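Long-range contacts in sulfur carrier protein CysO (Mycobacterium tuberculosis, PDB 3DWG), which probably donates sulfur, in its C-terminally thiocarboxylated form, to CysM-dependent biosynthesis of cysteine: residues Thr9-His14 with Ser43-Asp48; Arg57-Tyr62 with Val84-Ala89. All coordinates share one frame; numbering follows the deposited sequence. Where two conformers were deposited one is given.

The two contacts lie at neighbouring levels of a ubiquitin-like fold of the ThiS family, their centres about 10 Å apart. Contact 2 is sheet: strands 59-63 and 83-88 pair antiparallel, with 83-88 leading to the C-terminal tail that carries the thiocarboxylate in this family. Contact 1 lies over one side of that pair, where the loop following strand 3-6 meets helix 42-46. Leu46 and Leu11 connect them: Leu46 CD2 is 3.9 Å from Ile86 CG2, and Leu11 CD1 is 4.0 Å from the same methyl. Another protein chain of the assembly touches both contacts, and Ala89 makes backbone hydrogen bonds to it.

Contact 1. Residues Thr9-His14 with Ser43-Asp48; sequences TILRPH and SERLMD
Arg45 folds back over Leu11 and reaches His14 with its tip, so that one side chain of segment 43-48 meets three residues of segment 9-14. Bends at chi2 (-74°) and chi3 (-51°) curl its chain, laying one guanidinium face over Leu11 CD2, which sits beneath the centre of the group, 3.8 Å from Arg45 CZ. The same methyl packs against the root of the arginine, with Leu11 CD2 3.6 Å from Arg45 CB. At the guanidinium edge, Arg45 NH1 donates a hydrogen bond of 3.0 Å to His14 NE2. The bond lies close to both planes, although ring and guanidinium are turned 54° apart. His14 NE2 is therefore an acceptor here, while ND1 bonds to the carbonyl oxygen of Ser40; a neutral ring protonated on ND1 would fit both bonds. Ile10 crosses obliquely at the far end, its CG1 3.9 Å from Arg45 NH2. Below this polar layer the other Leu11 methyl, CD1, meets Leu46 CD2 at 3.8 Å. The two leucines continue inward onto Ile86 of strand 83-88, and Leu46 also touches Ile32 of helix 28-38, so the loop after strand 3-6 and helix 42-46 close together over the sheet.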
# COMPACT_ATOMS: atom_id res chain seq x y z
N THR C 9 18.73 -7.34 24.78
CA THR C 9 18.87 -8.64 25.46
C THR C 9 20.31 -9.13 25.53
O THR C 9 20.74 -9.66 26.57
CB THR C 9 17.91 -9.65 24.81
OG1 THR C 9 16.59 -9.17 25.05
CG2 THR C 9 18.04 -11.05 25.44
N ILE C 10 21.06 -8.96 24.45
CA ILE C 10 22.43 -9.44 24.37
C ILE C 10 23.38 -8.81 25.43
O ILE C 10 24.36 -9.44 25.81
CB ILE C 10 22.96 -9.31 22.96
CG1 ILE C 10 24.26 -10.06 22.80
CG2 ILE C 10 23.07 -7.81 22.53
CD1 ILE C 10 24.87 -9.94 21.42
N LEU C 11 23.04 -7.63 25.91
CA LEU C 11 23.91 -6.96 26.90
C LEU C 11 23.42 -7.03 28.32
O LEU C 11 24.08 -6.50 29.27
CB LEU C 11 24.12 -5.48 26.53
CG LEU C 11 24.82 -5.22 25.19
CD1 LEU C 11 24.83 -3.72 24.99
CD2 LEU C 11 26.24 -5.84 25.26
N ARG C 12 22.26 -7.67 28.52
CA ARG C 12 21.67 -7.72 29.86
C ARG C 12 22.45 -8.56 30.90
O ARG C 12 22.25 -8.38 32.10
CB ARG C 12 20.23 -8.18 29.74
CG ARG C 12 19.31 -7.07 29.25
CD ARG C 12 17.87 -7.56 29.04
NE ARG C 12 17.23 -6.73 28.03
CZ ARG C 12 16.07 -6.95 27.45
NH1 ARG C 12 15.34 -8.00 27.82
NH2 ARG C 12 15.62 -6.11 26.51
N PRO C 13 23.31 -9.48 30.46
CA PRO C 13 24.17 -10.10 31.48
C PRO C 13 25.08 -9.10 32.18
O PRO C 13 25.63 -9.44 33.25
CB PRO C 13 25.04 -11.03 30.64
CG PRO C 13 24.14 -11.44 29.52
CD PRO C 13 23.54 -10.10 29.14
N HIS C 14 25.28 -7.91 31.61
CA HIS C 14 26.10 -6.89 32.28
C HIS C 14 25.32 -6.06 33.25
O HIS C 14 25.91 -5.40 34.13
CB HIS C 14 26.76 -5.97 31.25
CG HIS C 14 27.73 -6.68 30.39
ND1 HIS C 14 29.05 -6.84 30.76
CD2 HIS C 14 27.59 -7.31 29.20
CE1 HIS C 14 29.67 -7.55 29.83
NE2 HIS C 14 28.81 -7.84 28.88
N SER C 43 31.00 -1.25 28.59
CA SER C 43 31.52 -0.32 27.57
C SER C 43 32.35 -1.01 26.50
O SER C 43 32.23 -0.67 25.32
CB SER C 43 32.31 0.84 28.19
OG SER C 43 33.32 0.34 29.00
N GLU C 44 33.15 -2.00 26.88
CA GLU C 44 33.93 -2.74 25.92
C GLU C 44 33.06 -3.42 24.85
O GLU C 44 33.52 -3.59 23.71
CB GLU C 44 34.80 -3.78 26.64
N ARG C 45 31.84 -3.82 25.22
CA ARG C 45 30.90 -4.41 24.27
C ARG C 45 30.33 -3.42 23.26
O ARG C 45 29.90 -3.80 22.16
CB ARG C 45 29.71 -5.06 25.02
CG ARG C 45 30.07 -6.05 26.15
CD ARG C 45 30.58 -7.38 25.66
NE ARG C 45 29.71 -8.01 24.64
CZ ARG C 45 28.62 -8.75 24.88
NH1 ARG C 45 28.18 -8.97 26.13
NH2 ARG C 45 27.94 -9.25 23.85
N LEU C 46 30.34 -2.14 23.61
CA LEU C 46 29.83 -1.08 22.74
C LEU C 46 30.87 -0.56 21.77
O LEU C 46 30.54 0.04 20.73
CB LEU C 46 29.35 0.08 23.61
CG LEU C 46 28.26 -0.22 24.63
CD1 LEU C 46 27.87 1.04 25.35
CD2 LEU C 46 27.02 -0.80 23.86
N MET C 47 32.15 -0.72 22.12
CA MET C 47 33.21 -0.06 21.37
C MET C 47 33.90 -1.01 20.37
O MET C 47 33.89 -2.22 20.53
CB MET C 47 34.25 0.54 22.35
CG MET C 47 33.70 1.56 23.35
SD MET C 47 32.72 2.89 22.66
CE MET C 47 33.97 4.03 22.03
N ASP C 48 34.49 -0.46 19.32
CA ASP C 48 35.17 -1.26 18.31
C ASP C 48 36.53 -1.73 18.86
O ASP C 48 37.40 -0.89 19.16
CB ASP C 48 35.30 -0.41 17.04
CG ASP C 48 35.85 -1.17 15.86
OD1 ASP C 48 36.52 -2.21 16.05
OD2 ASP C 48 35.65 -0.66 14.75

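Contact 2. Residues Arg57-Tyr62 with Val84-Ala89; sequences RFVNIY and VTILPA
With chi1 at -49°, CG of Tyr62 stands anti to its carbonyl carbon, and Leu87 CG takes the same position at -68°; the two side chains meet on one face of the sheet, crossing at about a right angle. Tyr62 CE1 comes within 4.1 Å of Leu87 CD1, while the ring edge passes Thr85 O. The phenol hydroxyl is hydrogen-bonded to an acidic side chain of another protein chain. On the other face Ile61 CG2, anti to its backbone N, crosses Val84 CG1 obliquely at 3.8 Å, and Val59 and Ile86 run side by side. The backbones form an antiparallel ladder in which Asn60-Leu87 and Tyr62-Thr85 are the hydrogen-bonded pairs. In the first, Asn60 N to Leu87 O is 2.8 Å and Leu87 N to Asn60 O is 2.9 Å, both bonds nearly straight. Beyond the ladder Ala89 N bonds Phe58 O at 2.9 Å from above the carbonyl plane, a more bent bond (144° at the hydrogen) where segment 57-62 is still loop. There Ala89 CB packs against Phe58 CD1. A water accepts from Asn60 ND2 at 2.9 Å and also lies within hydrogen-bonding distance of Pro88 O, bridging the asparagine to the end of the opposite strand. Strand 3-6 flanks strand 83-88 in parallel, and strand 66-67 follows strand 59-63 on its outer side; helix 42-46 rests Leu46 on the face formed by Val59 and Ile86.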
# COMPACT_ATOMS: atom_id res chain seq x y z
N ARG C 57 30.95 -1.51 14.98
CA ARG C 57 30.25 -1.45 13.71
C ARG C 57 28.80 -1.96 13.80
O ARG C 57 27.91 -1.56 13.02
CB ARG C 57 31.02 -2.33 12.67
N PHE C 58 28.59 -2.92 14.68
CA PHE C 58 27.26 -3.55 14.77
C PHE C 58 26.47 -3.09 15.97
O PHE C 58 25.51 -3.73 16.37
CB PHE C 58 27.32 -5.09 14.79
CG PHE C 58 27.81 -5.70 13.54
CD1 PHE C 58 27.56 -5.10 12.30
CD2 PHE C 58 28.57 -6.86 13.59
CE1 PHE C 58 28.06 -5.67 11.11
CE2 PHE C 58 29.06 -7.42 12.40
CZ PHE C 58 28.80 -6.83 11.19
N VAL C 59 26.86 -1.98 16.56
CA VAL C 59 26.04 -1.38 17.63
C VAL C 59 25.50 -0.08 17.12
O VAL C 59 26.23 0.73 16.53
CB VAL C 59 26.88 -1.19 18.93
CG1 VAL C 59 26.04 -0.56 20.05
CG2 VAL C 59 27.38 -2.52 19.46
N ASN C 60 24.21 0.16 17.38
CA ASN C 60 23.56 1.43 17.09
C ASN C 60 23.08 2.04 18.37
O ASN C 60 22.54 1.35 19.24
CB ASN C 60 22.36 1.21 16.13
CG ASN C 60 22.80 0.80 14.75
OD1 ASN C 60 23.82 1.31 14.20
ND2 ASN C 60 22.06 -0.17 14.15
N ILE C 61 23.33 3.33 18.52
CA ILE C 61 22.82 4.05 19.68
C ILE C 61 22.08 5.31 19.29
O ILE C 61 22.49 6.06 18.40
CB ILE C 61 23.98 4.40 20.68
CG1 ILE C 61 24.75 3.10 20.98
CG2 ILE C 61 23.39 5.03 21.95
CD1 ILE C 61 25.89 3.19 22.09
N TYR C 62 20.95 5.54 19.97
CA TYR C 62 20.07 6.66 19.68
C TYR C 62 19.79 7.46 20.96
O TYR C 62 19.65 6.89 22.02
CB TYR C 62 18.74 6.14 19.09
CG TYR C 62 18.90 5.15 17.96
CD1 TYR C 62 19.11 3.81 18.22
CD2 TYR C 62 18.84 5.57 16.63
CE1 TYR C 62 19.31 2.92 17.23
CE2 TYR C 62 19.03 4.64 15.58
CZ TYR C 62 19.22 3.33 15.91
OH TYR C 62 19.42 2.33 14.98
N VAL C 84 18.07 6.99 26.07
CA VAL C 84 19.14 6.44 25.27
C VAL C 84 18.80 4.99 24.93
O VAL C 84 18.44 4.19 25.83
CB VAL C 84 20.54 6.49 26.02
CG1 VAL C 84 21.57 5.76 25.21
CG2 VAL C 84 20.94 7.95 26.25
N THR C 85 18.86 4.64 23.62
CA THR C 85 18.49 3.29 23.16
C THR C 85 19.69 2.60 22.52
O THR C 85 20.29 3.17 21.61
CB THR C 85 17.37 3.42 22.11
OG1 THR C 85 16.29 4.20 22.65
CG2 THR C 85 16.89 2.01 21.64
N ILE C 86 20.04 1.41 22.97
CA ILE C 86 21.14 0.67 22.41
C ILE C 86 20.59 -0.57 21.69
O ILE C 86 19.84 -1.34 22.31
CB ILE C 86 22.12 0.20 23.58
CG1 ILE C 86 22.60 1.47 24.31
CG2 ILE C 86 23.24 -0.63 23.06
CD1 ILE C 86 23.47 1.09 25.51
N LEU C 87 20.99 -0.77 20.45
CA LEU C 87 20.45 -1.95 19.69
C LEU C 87 21.58 -2.53 18.83
O LEU C 87 22.38 -1.76 18.25
CB LEU C 87 19.34 -1.48 18.73
CG LEU C 87 18.06 -1.00 19.37
CD1 LEU C 87 17.14 -0.34 18.38
CD2 LEU C 87 17.36 -2.22 20.06
N PRO C 88 21.65 -3.85 18.71
CA PRO C 88 22.56 -4.46 17.73
C PRO C 88 22.00 -4.24 16.32
O PRO C 88 20.79 -3.99 16.15
CB PRO C 88 22.48 -5.99 18.01
CG PRO C 88 21.22 -6.15 18.64
CD PRO C 88 20.77 -4.86 19.34
N ALA C 89 22.90 -4.29 15.36
CA ALA C 89 22.53 -4.05 13.94
C ALA C 89 21.74 -5.21 13.35
O ALA C 89 22.28 -6.27 13.21
CB ALA C 89 23.74 -3.84 13.13
O HOH W 1 19.78 -1.87 14.80
O HOH W 2 16.27 6.98 22.28